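Local coordinates for protein ornithine aminotransferase (Plasmodium falciparum, PDB 3LG0) that transfers the delta-amino group of ornithine to 2-oxoglutarate with the help of pyridoxal 5'-phosphate, yielding glutamate semialdehyde and glutamate, at residues Q328-Q333 / E401-T406; L175-P178 / A184-K187. All coordinates share one frame; numbering follows the deposited sequence.

Interaction 1: residues Q328-Q333 / E401-T406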
# COMPACT_ATOMS: atom_id res chain seq x y z
N GLN A 328 -20.02 25.11 -16.63
CA GLN A 328 -20.34 26.25 -17.48
C GLN A 328 -20.93 27.38 -16.64
O GLN A 328 -20.52 28.53 -16.77
CB GLN A 328 -21.29 25.87 -18.62
CG GLN A 328 -21.55 27.00 -19.63
CD GLN A 328 -20.27 27.49 -20.33
OE1 GLN A 328 -19.48 26.69 -20.85
NE2 GLN A 328 -20.08 28.80 -20.37
N ASN A 329 -21.88 27.02 -15.79
CA ASN A 329 -22.50 27.96 -14.87
C ASN A 329 -21.46 28.64 -13.96
O ASN A 329 -21.56 29.82 -13.63
CB ASN A 329 -23.57 27.23 -14.05
CG ASN A 329 -24.27 28.13 -13.05
OD1 ASN A 329 -24.19 29.36 -13.13
ND2 ASN A 329 -24.97 27.52 -12.10
N LEU A 330 -20.43 27.88 -13.59
CA LEU A 330 -19.35 28.42 -12.78
C LEU A 330 -18.49 29.36 -13.61
O LEU A 330 -18.11 30.44 -13.16
CB LEU A 330 -18.50 27.28 -12.23
CG LEU A 330 -17.62 27.49 -11.00
CD1 LEU A 330 -18.45 27.93 -9.82
CD2 LEU A 330 -16.88 26.21 -10.67
N LYS A 331 -18.18 28.96 -14.84
CA LYS A 331 -17.39 29.79 -15.76
C LYS A 331 -18.08 31.13 -16.00
O LYS A 331 -17.43 32.18 -16.13
CB LYS A 331 -17.22 29.06 -17.08
CG LYS A 331 -16.42 29.83 -18.12
CD LYS A 331 -16.03 28.89 -19.26
CE LYS A 331 -15.12 29.56 -20.27
NZ LYS A 331 -15.87 30.48 -21.15
N GLU A 332 -19.41 31.09 -16.08
CA GLU A 332 -20.22 32.27 -16.27
C GLU A 332 -20.19 33.21 -15.07
O GLU A 332 -19.92 34.41 -15.22
CB GLU A 332 -21.67 31.88 -16.61
CG GLU A 332 -22.05 32.13 -18.06
CD GLU A 332 -22.17 33.62 -18.38
OE1 GLU A 332 -21.54 34.08 -19.36
OE2 GLU A 332 -22.88 34.33 -17.64
N GLN A 333 -20.45 32.68 -13.88
CA GLN A 333 -20.56 33.51 -12.68
C GLN A 333 -19.23 34.10 -12.23
O GLN A 333 -19.21 34.98 -11.38
CB GLN A 333 -21.22 32.75 -11.54
CG GLN A 333 -22.64 32.30 -11.87
CD GLN A 333 -23.41 31.86 -10.65
OE1 GLN A 333 -24.14 30.87 -10.68
NE2 GLN A 333 -23.25 32.60 -9.55
N GLU A 401 -22.86 28.75 -4.99
CA GLU A 401 -22.99 29.98 -4.19
C GLU A 401 -21.72 30.15 -3.37
O GLU A 401 -21.15 31.24 -3.29
CB GLU A 401 -24.19 29.90 -3.24
CG GLU A 401 -25.52 29.52 -3.87
CD GLU A 401 -26.37 30.73 -4.23
OE1 GLU A 401 -25.83 31.69 -4.81
OE2 GLU A 401 -27.58 30.71 -3.93
N ILE A 402 -21.30 29.05 -2.76
CA ILE A 402 -20.18 29.07 -1.84
C ILE A 402 -18.90 29.47 -2.56
O ILE A 402 -18.18 30.34 -2.09
CB ILE A 402 -20.02 27.72 -1.13
CG1 ILE A 402 -21.20 27.48 -0.20
CG2 ILE A 402 -18.70 27.66 -0.37
CD1 ILE A 402 -21.21 26.11 0.47
N ILE A 403 -18.63 28.82 -3.68
CA ILE A 403 -17.47 29.16 -4.50
C ILE A 403 -17.47 30.63 -4.96
O ILE A 403 -16.44 31.31 -4.89
CB ILE A 403 -17.36 28.24 -5.74
CG1 ILE A 403 -17.18 26.79 -5.29
CG2 ILE A 403 -16.22 28.68 -6.62
CD1 ILE A 403 -17.33 25.80 -6.40
N VAL A 404 -18.62 31.10 -5.43
CA VAL A 404 -18.73 32.48 -5.90
C VAL A 404 -18.48 33.49 -4.77
O VAL A 404 -17.70 34.44 -4.91
CB VAL A 404 -20.12 32.73 -6.53
CG1 VAL A 404 -20.30 34.20 -6.87
CG2 VAL A 404 -20.28 31.88 -7.77
N LYS A 405 -19.13 33.26 -3.63
CA LYS A 405 -18.97 34.10 -2.44
C LYS A 405 -17.51 34.16 -1.97
O LYS A 405 -17.05 35.21 -1.51
CB LYS A 405 -19.88 33.59 -1.32
CG LYS A 405 -19.72 34.30 0.02
CD LYS A 405 -20.59 33.62 1.08
CE LYS A 405 -20.36 34.22 2.45
NZ LYS A 405 -21.01 33.38 3.49
N THR A 406 -16.79 33.04 -2.09
CA THR A 406 -15.41 32.96 -1.60
C THR A 406 -14.46 33.69 -2.54
O THR A 406 -13.57 34.42 -2.10
CB THR A 406 -14.92 31.49 -1.41
OG1 THR A 406 -15.77 30.81 -0.48
CG2 THR A 406 -13.47 31.44 -0.87
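Leu330 and Ile403 make the apolar half of this helix-helix contact. One methyl of the leucine, CD1, does the touching: it lies 4.0 Å from Ile403 CG2 and 4.2 Å from Ile403 CD1, so it is met by both branches of the isoleucine. The two side chains cross at about a right angle. Turning CG of Leu330 anti to the backbone N (chi1 -159°) brings that methyl across to the other helix, although the residue's CB does not point straight at it. Leucine and isoleucine suit this buried level because their branched ends fill space without any need for polar partners. Leu385 of strand 382-385 touches both of them, and Phe368 of helix 361-370 packs on Ile403.

Nearer the surface, the contact is mixed. Val404 CG2 rests 4.0 Å from CB of Gln333, and the extended glutamine chain carries its amide end past the same methyl. This is the closest backbone approach of the pair, with Gln333 CA and Val404 CA 7.1 Å apart. Glutamine suits this solvent-facing position: its aliphatic stem covers the valine while its polar end can meet water.

Within each helix the usual backbone bonds run along the axis, for example Lys405 N to Glu401 O at 2.9 Å, and no hydrogen bond links the two segments. Between the last turn of helix 315-333 and this part of helix 393-412 the contact therefore rests on dispersion and, at the buried Leu330-Ile403 pair, on the hydrophobic effect.

Interaction 2: residues L175-P178 / A184-K187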
# COMPACT_ATOMS: atom_id res chain seq x y z
N LEU A 175 11.27 9.14 -21.12
CA LEU A 175 11.31 10.23 -22.08
C LEU A 175 10.11 11.12 -21.83
O LEU A 175 8.98 10.64 -21.77
CB LEU A 175 11.25 9.69 -23.52
CG LEU A 175 12.32 8.69 -23.97
CD1 LEU A 175 12.08 8.27 -25.41
CD2 LEU A 175 13.74 9.23 -23.79
N LYS A 176 10.36 12.41 -21.67
CA LYS A 176 9.29 13.34 -21.34
C LYS A 176 8.87 14.20 -22.52
O LYS A 176 9.69 14.87 -23.13
CB LYS A 176 9.69 14.21 -20.14
CG LYS A 176 9.75 13.44 -18.83
CD LYS A 176 9.73 14.38 -17.62
CE LYS A 176 9.77 13.59 -16.31
NZ LYS A 176 9.67 14.48 -15.12
N VAL A 177 7.58 14.17 -22.84
CA VAL A 177 7.02 15.03 -23.85
C VAL A 177 5.92 15.91 -23.25
O VAL A 177 5.34 15.58 -22.22
CB VAL A 177 6.39 14.22 -24.98
CG1 VAL A 177 7.45 13.36 -25.66
CG2 VAL A 177 5.24 13.37 -24.45
N PRO A 178 5.64 17.05 -23.89
CA PRO A 178 4.53 17.89 -23.43
C PRO A 178 3.20 17.18 -23.62
O PRO A 178 3.05 16.40 -24.56
CB PRO A 178 4.61 19.11 -24.36
CG PRO A 178 6.03 19.15 -24.81
CD PRO A 178 6.45 17.71 -24.94
N ALA A 184 5.28 16.32 -30.77
CA ALA A 184 6.40 15.98 -29.89
C ALA A 184 6.37 14.49 -29.54
O ALA A 184 7.42 13.88 -29.29
CB ALA A 184 6.37 16.83 -28.64
N LEU A 185 5.17 13.92 -29.51
CA LEU A 185 5.00 12.52 -29.16
C LEU A 185 5.57 11.63 -30.26
O LEU A 185 6.49 10.85 -30.01
CB LEU A 185 3.52 12.20 -28.89
CG LEU A 185 3.18 10.73 -28.57
CD1 LEU A 185 3.98 10.23 -27.38
CD2 LEU A 185 1.69 10.55 -28.34
N GLU A 186 5.03 11.75 -31.47
CA GLU A 186 5.51 10.94 -32.59
C GLU A 186 7.03 11.08 -32.77
O GLU A 186 7.71 10.12 -33.11
CB GLU A 186 4.80 11.30 -33.89
CG GLU A 186 5.25 10.45 -35.07
CD GLU A 186 4.52 10.78 -36.36
OE1 GLU A 186 3.62 11.64 -36.34
OE2 GLU A 186 4.85 10.17 -37.40
N LYS A 187 7.54 12.27 -32.51
CA LYS A 187 8.98 12.50 -32.58
C LYS A 187 9.74 11.55 -31.66
O LYS A 187 10.83 11.09 -31.98
CB LYS A 187 9.29 13.95 -32.19
CG LYS A 187 10.63 14.48 -32.66
CD LYS A 187 10.93 15.81 -31.97
CE LYS A 187 11.84 16.70 -32.81
NZ LYS A 187 11.13 17.29 -33.99
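Val177 lays its CG1 methyl against the backbone of the first helical turn it meets, 3.7 Å from the carbonyl oxygen Ala184 O. The same methyl comes within 4.4 Å of Leu185 CA, so it sits over the peptide that joins the two residues. With CG1 anti to its own carbonyl carbon (chi1 -61°), the valine presents a second face as well: CG2 is turned to the leucine, 4.5 Å from Leu185 CD1. A beta-branched residue suits a strand facing a helix, since its two methyls can meet two neighbouring residues at once.

Ala184 is the small partner in this fit. Its CB points toward the strand and reaches 4.5 Å from Val177 CB, and the short side chain allows the two backbones to approach to 6.1 Å between Val177 CA and Ala184 CA. The alanine methyl also touches the next residue, lying 3.8 Å from Pro178 CD on the proline ring. Proline is well placed where the strand ends, because it has no N-H with which to continue the ladder. The contact is wholly apolar between side chains, and no hydrogen bond crosses it. Ala184 N is instead hydrogen-bonded to Asp181 OD1, at the start of the helix.

Strand 174-177 is an outermost strand of its sheet within the chain; Val177 is bonded through its backbone to Val142, and its side chain also touches Ile141. Helix 182-189 belongs to a beta-alpha-beta crossover that leads from this strand over strand 139-143 to the parallel strand 194-199, with Leu185 packed against Phe197 of that strand and Val219 of helix 215-226.

Interactions 1 and 2 lie beside different sheets of the chain. Interaction 2 packs a helix on the edge strand of the mainly parallel sheet of the large domain, whereas interaction 1 joins two helices beside the mainly antiparallel sheet built from strands near both ends of the chain, a division familiar in class-III aminotransferases. Their centres are 36 Å apart and their nearest atoms about 22 Å, so neither touches the other. Both lie peripherally, 24 and 23 Å respectively from the centre of the chain, and the partner subunit of the dimer contacts neither. Lys262, the expected cofactor-binding lysine by similarity, carries no pyridoxal phosphate here, and both contacts lie away from it.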